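Local coordinates for protein hydrolase (Rhizobium meliloti, PDB 5HOE) that acts as an octameric carbohydrate acetylesterase of the GDSL-like, SGNH hydrolase family, probably cleaving acetyl ester bonds on sugars, at residues A[177-182]-A[193-198]; A[147-152]-A[220-225]. One frame throughout, in Å; residues are numbered along the deposited sequence.

Contact 1: A[177-182]-A[193-198]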
loop_
_atom_site.group_PDB
_atom_site.type_symbol
_atom_site.label_atom_id
_atom_site.label_comp_id
_atom_site.label_asym_id
_atom_site.label_seq_id
_atom_site.Cartn_x
_atom_site.Cartn_y
_atom_site.Cartn_z
ATOM N N GLU A 177 -31.662 6.999 13.935
ATOM C CA GLU A 177 -32.058 6.531 12.616
ATOM C C GLU A 177 -31.671 5.081 12.357
ATOM O O GLU A 177 -32.140 4.504 11.373
ATOM C CB GLU A 177 -31.432 7.415 11.532
ATOM C CG GLU A 177 -32.002 8.827 11.456
ATOM C CD GLU A 177 -31.363 9.637 10.354
ATOM O OE1 GLU A 177 -31.179 9.101 9.234
ATOM O OE2 GLU A 177 -31.034 10.808 10.613
ATOM N N LEU A 178 -30.833 4.470 13.204
ATOM C CA LEU A 178 -30.308 3.147 12.864
ATOM C C LEU A 178 -31.402 2.084 12.879
ATOM O O LEU A 178 -31.393 1.174 12.039
ATOM C CB LEU A 178 -29.163 2.760 13.797
ATOM C CG LEU A 178 -27.904 3.636 13.767
ATOM C CD1 LEU A 178 -26.799 3.002 14.608
ATOM C CD2 LEU A 178 -27.387 3.888 12.350
ATOM N N SER A 179 -32.354 2.169 13.817
ATOM C CA SER A 179 -33.393 1.146 13.885
ATOM C C SER A 179 -34.126 1.002 12.554
ATOM O O SER A 179 -34.258 -0.110 12.024
ATOM C CB SER A 179 -34.370 1.429 15.014
ATOM O OG SER A 179 -35.312 0.378 15.065
ATOM N N GLY A 180 -34.645 2.111 12.017
ATOM C CA GLY A 180 -35.375 2.037 10.759
ATOM C C GLY A 180 -34.528 1.538 9.601
ATOM O O GLY A 180 -34.987 0.733 8.782
ATOM N N LEU A 181 -33.285 2.015 9.509
ATOM C CA LEU A 181 -32.415 1.602 8.417
ATOM C C LEU A 181 -31.986 0.150 8.562
ATOM O O LEU A 181 -31.893 -0.566 7.555
ATOM C CB LEU A 181 -31.192 2.514 8.352
ATOM C CG LEU A 181 -31.503 3.945 7.905
ATOM C CD1 LEU A 181 -30.332 4.907 8.176
ATOM C CD2 LEU A 181 -31.863 3.935 6.446
ATOM N N TYR A 182 -31.719 -0.308 9.799
ATOM C CA TYR A 182 -31.363 -1.716 9.985
ATOM C C TYR A 182 -32.538 -2.635 9.673
ATOM O O TYR A 182 -32.338 -3.752 9.187
ATOM C CB TYR A 182 -30.876 -1.994 11.417
ATOM C CG TYR A 182 -29.483 -1.505 11.779
ATOM C CD1 TYR A 182 -28.813 -0.553 11.014
ATOM C CD2 TYR A 182 -28.829 -2.025 12.892
ATOM C CE1 TYR A 182 -27.529 -0.119 11.375
ATOM C CE2 TYR A 182 -27.558 -1.595 13.254
ATOM C CZ TYR A 182 -26.921 -0.637 12.498
ATOM O OH TYR A 182 -25.650 -0.250 12.876
ATOM N N PHE A 193 -34.246 -9.417 12.401
ATOM C CA PHE A 193 -34.039 -8.080 12.943
ATOM C C PHE A 193 -34.667 -7.920 14.325
ATOM O O PHE A 193 -35.776 -8.414 14.578
ATOM C CB PHE A 193 -34.636 -6.991 12.044
ATOM C CG PHE A 193 -34.564 -5.617 12.649
ATOM C CD1 PHE A 193 -33.342 -4.977 12.801
ATOM C CD2 PHE A 193 -35.710 -4.966 13.079
ATOM C CE1 PHE A 193 -33.255 -3.725 13.373
ATOM C CE2 PHE A 193 -35.628 -3.706 13.653
ATOM C CZ PHE A 193 -34.394 -3.074 13.781
ATOM N N PHE A 194 -33.966 -7.189 15.202
ATOM C CA PHE A 194 -34.468 -6.844 16.536
ATOM C C PHE A 194 -34.022 -5.439 16.903
ATOM O O PHE A 194 -32.830 -5.133 16.845
ATOM C CB PHE A 194 -33.985 -7.834 17.605
ATOM C CG PHE A 194 -34.420 -7.462 18.990
ATOM C CD1 PHE A 194 -35.764 -7.485 19.330
ATOM C CD2 PHE A 194 -33.504 -7.040 19.948
ATOM C CE1 PHE A 194 -36.175 -7.124 20.603
ATOM C CE2 PHE A 194 -33.922 -6.682 21.205
ATOM C CZ PHE A 194 -35.252 -6.720 21.531
ATOM N N ALA A 195 -34.977 -4.577 17.257
ATOM C CA ALA A 195 -34.666 -3.216 17.691
ATOM C C ALA A 195 -34.491 -3.194 19.210
ATOM O O ALA A 195 -35.461 -3.302 19.963
ATOM C CB ALA A 195 -35.762 -2.248 17.266
ATOM N N ALA A 196 -33.249 -3.061 19.673
ATOM C CA ALA A 196 -33.045 -3.026 21.119
ATOM C C ALA A 196 -33.838 -1.892 21.763
ATOM O O ALA A 196 -34.333 -2.042 22.887
ATOM C CB ALA A 196 -31.553 -2.912 21.440
ATOM N N GLY A 197 -33.986 -0.762 21.069
ATOM C CA GLY A 197 -34.696 0.386 21.609
ATOM C C GLY A 197 -36.189 0.184 21.799
ATOM O O GLY A 197 -36.825 1.032 22.435
ATOM N N ASP A 198 -36.767 -0.884 21.235
ATOM C CA ASP A 198 -38.153 -1.231 21.507
ATOM C C ASP A 198 -38.318 -1.860 22.878
ATOM O O ASP A 198 -39.445 -1.940 23.382
ATOM C CB ASP A 198 -38.676 -2.191 20.437
ATOM C CG ASP A 198 -38.872 -1.516 19.081
ATOM O OD1 ASP A 198 -38.788 -0.267 18.986
ATOM O OD2 ASP A 198 -39.131 -2.244 18.105
HETATM O O HOH W 1 -37.014 1.432 17.160
#
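The ring of Phe193 meets one turn of helix 177-182 at two points. Its tip, CZ, lies 3.4 Å from the backbone O of Ser179, while CE1 approaches Tyr182 CB at 3.5 Å, both obliquely to the ring. Ser179 OG sits in the ring plane at its edge and also touches Ala195 CB at 3.5 Å; a small hydroxyl suits this position, where it can lie against carbon and still bind water. With CG anti to the backbone N (chi1 174°), Phe193 reaches across to the helix. Helix 177-182 and strand 193-195 run nearly antiparallel, at 163°, and their axes approach to 8.9 Å, as expected where the helix of a beta-alpha-beta crossover leads from strand 147-152 back to the neighbouring parallel strand 192-195. A water held by Ser179 OG at 2.9 Å donates to Asp198 OD1 at 3.1 Å, a polar bridge at the more open margin. Beyond CB, the Tyr182 ring leads away, one face over Leu178 CB, into the layer between helix and sheet. There it packs on Val150, Ala152 and Met125, and its buried hydroxyl is satisfied by a hydrogen bond with Leu105 O.

Contact 2: A[147-152]-A[220-225]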
loop_
_atom_site.group_PDB
_atom_site.type_symbol
_atom_site.label_atom_id
_atom_site.label_comp_id
_atom_site.label_asym_id
_atom_site.label_seq_id
_atom_site.Cartn_x
_atom_site.Cartn_y
_atom_site.Cartn_z
ATOM N N LYS A 147 -27.628 -18.417 10.240
ATOM C CA LYS A 147 -28.586 -17.323 10.169
ATOM C C LYS A 147 -27.992 -16.072 10.826
ATOM O O LYS A 147 -26.969 -16.127 11.532
ATOM C CB LYS A 147 -29.894 -17.723 10.858
ATOM C CG LYS A 147 -30.638 -18.854 10.144
ATOM C CD LYS A 147 -31.882 -19.278 10.895
ATOM C CE LYS A 147 -32.786 -20.161 10.021
ATOM N NZ LYS A 147 -32.046 -21.329 9.476
ATOM N N VAL A 148 -28.645 -14.929 10.600
ATOM C CA VAL A 148 -28.165 -13.636 11.081
ATOM C C VAL A 148 -29.302 -12.926 11.807
ATOM O O VAL A 148 -30.423 -12.834 11.287
ATOM C CB VAL A 148 -27.638 -12.739 9.939
ATOM C CG1 VAL A 148 -27.163 -11.394 10.486
ATOM C CG2 VAL A 148 -26.498 -13.423 9.217
ATOM N N LEU A 149 -29.008 -12.396 12.996
ATOM C CA LEU A 149 -29.916 -11.484 13.684
ATOM C C LEU A 149 -29.215 -10.135 13.791
ATOM O O LEU A 149 -28.225 -10.004 14.517
ATOM C CB LEU A 149 -30.304 -12.024 15.052
ATOM C CG LEU A 149 -31.153 -11.091 15.919
ATOM C CD1 LEU A 149 -32.499 -10.736 15.263
ATOM C CD2 LEU A 149 -31.359 -11.707 17.296
ATOM N N VAL A 150 -29.725 -9.145 13.055
ATOM C CA VAL A 150 -29.244 -7.768 13.138
ATOM C C VAL A 150 -29.938 -7.100 14.319
ATOM O O VAL A 150 -31.170 -7.120 14.415
ATOM C CB VAL A 150 -29.556 -7.013 11.832
ATOM C CG1 VAL A 150 -29.211 -5.532 11.956
ATOM C CG2 VAL A 150 -28.804 -7.647 10.656
ATOM N N VAL A 151 -29.168 -6.487 15.212
ATOM C CA VAL A 151 -29.717 -5.783 16.370
ATOM C C VAL A 151 -29.353 -4.320 16.255
ATOM O O VAL A 151 -28.165 -3.964 16.266
ATOM C CB VAL A 151 -29.196 -6.363 17.696
ATOM C CG1 VAL A 151 -29.790 -5.635 18.908
ATOM C CG2 VAL A 151 -29.520 -7.850 17.761
ATOM N N ALA A 152 -30.364 -3.467 16.169
ATOM C CA ALA A 152 -30.095 -2.045 16.244
ATOM C C ALA A 152 -29.863 -1.674 17.704
ATOM O O ALA A 152 -30.681 -2.030 18.570
ATOM C CB ALA A 152 -31.259 -1.223 15.681
ATOM N N HIS A 220 -32.824 -11.266 27.840
ATOM C CA HIS A 220 -34.055 -12.049 27.823
ATOM C C HIS A 220 -34.837 -11.820 26.535
ATOM O O HIS A 220 -35.332 -12.779 25.923
ATOM C CB HIS A 220 -34.895 -11.724 29.047
ATOM C CG HIS A 220 -34.280 -12.189 30.327
ATOM N ND1 HIS A 220 -34.794 -11.858 31.560
ATOM C CD2 HIS A 220 -33.178 -12.938 30.568
ATOM C CE1 HIS A 220 -34.049 -12.401 32.506
ATOM N NE2 HIS A 220 -33.060 -13.058 31.932
ATOM N N ALA A 221 -34.922 -10.565 26.078
ATOM C CA ALA A 221 -35.695 -10.286 24.874
ATOM C C ALA A 221 -35.021 -10.860 23.636
ATOM O O ALA A 221 -35.706 -11.332 22.713
ATOM C CB ALA A 221 -35.935 -8.788 24.731
ATOM N N ILE A 222 -33.685 -10.840 23.596
ATOM C CA ILE A 222 -32.991 -11.433 22.462
ATOM C C ILE A 222 -33.150 -12.949 22.469
ATOM O O ILE A 222 -33.320 -13.568 21.413
ATOM C CB ILE A 222 -31.517 -10.980 22.427
ATOM C CG1 ILE A 222 -31.439 -9.456 22.188
ATOM C CG2 ILE A 222 -30.761 -11.729 21.354
ATOM C CD1 ILE A 222 -30.052 -8.857 22.182
ATOM N N ALA A 223 -33.129 -13.565 23.653
ATOM C CA ALA A 223 -33.359 -15.001 23.757
ATOM C C ALA A 223 -34.722 -15.378 23.193
ATOM O O ALA A 223 -34.859 -16.403 22.519
ATOM C CB ALA A 223 -33.285 -15.430 25.222
ATOM N N ASP A 224 -35.751 -14.572 23.467
ATOM C CA ASP A 224 -37.064 -14.885 22.903
ATOM C C ASP A 224 -37.005 -14.904 21.385
ATOM O O ASP A 224 -37.570 -15.796 20.732
ATOM C CB ASP A 224 -38.097 -13.849 23.353
ATOM C CG ASP A 224 -38.360 -13.895 24.833
ATOM O OD1 ASP A 224 -37.975 -14.894 25.467
ATOM O OD2 ASP A 224 -38.954 -12.926 25.358
ATOM N N LYS A 225 -36.325 -13.914 20.811
ATOM C CA LYS A 225 -36.141 -13.851 19.371
ATOM C C LYS A 225 -35.400 -15.080 18.857
ATOM O O LYS A 225 -35.783 -15.659 17.831
ATOM C CB LYS A 225 -35.360 -12.582 19.044
ATOM C CG LYS A 225 -35.326 -12.253 17.597
ATOM C CD LYS A 225 -36.574 -11.540 17.161
ATOM C CE LYS A 225 -36.544 -11.404 15.665
ATOM N NZ LYS A 225 -37.762 -10.762 15.170
#
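Leu149 on strand 147-152 and Lys225 on helix 220-225 have the CA atoms nearest each other across the contact, 8.8 Å apart, a gap bridged by side chains alone. Leu149 is the centre of the contact. Its CG stands anti to the backbone N (chi1 175°), which sends the forked end out from the sheet. The two methyls, CD1 and CD2, straddle Lys225 CG at 4.0 Å each; CD1 also reaches Lys225 CE at 4.1 Å, so it rests along the aliphatic part of the lysine, whereas CD2 alone goes on to Ile222 CG2, at 4.1 Å. Ile222 and Lys225, three residues apart, lie on the same side of the helix and receive the leucine together. A branched, wholly apolar residue fits such a place, since it can touch two neighbours at once. The arrangement belongs to the alpha/beta/alpha sandwich of SGNH hydrolases: Leu149 and Val151 point to the layer containing helix 212-229, while Val148 and Val150 point to helix 118-133 on the other face of the sheet. Val151 is only a loose neighbour here, its nearest side-chain approach to the helix segment being 4.6 Å, from CG2 to Ile222 CD1. The beta-branched isoleucine spreads its own contacts, packing also on Ile102, Met52 and Phe194. Lysine suits its partly exposed position because it combines an aliphatic chain with a polar end. A bend at chi2 of Lys225 (82°), followed by extended torsions, lays that chain across Leu149 and delivers NZ to a hydrogen bond with the backbone O of Phe193, on strand 192-195, one of the two edge strands within the chain.

In the fold
The two contacts lie 11 Å apart, centre to centre, on opposite faces of one parallel sheet. Along the chain come strand 147-152, helix segment 177-182, strand segment 193-198 and helix segment 220-225, so contact 1 falls wholly between the halves of contact 2. Their strands are neighbours in the sheet, joined by probable hydrogen bonds from Phe194 N to Val150 O (2.9 Å) and from Ala196 N to Ala152 O (3.0 Å). Helices 171-189 and 212-229 thus clamp the same sheet edge from either side. The chain just before helix 212-229 carries the Asp and His of a probable Ser-His-Asp triad, as in related SGNH hydrolases.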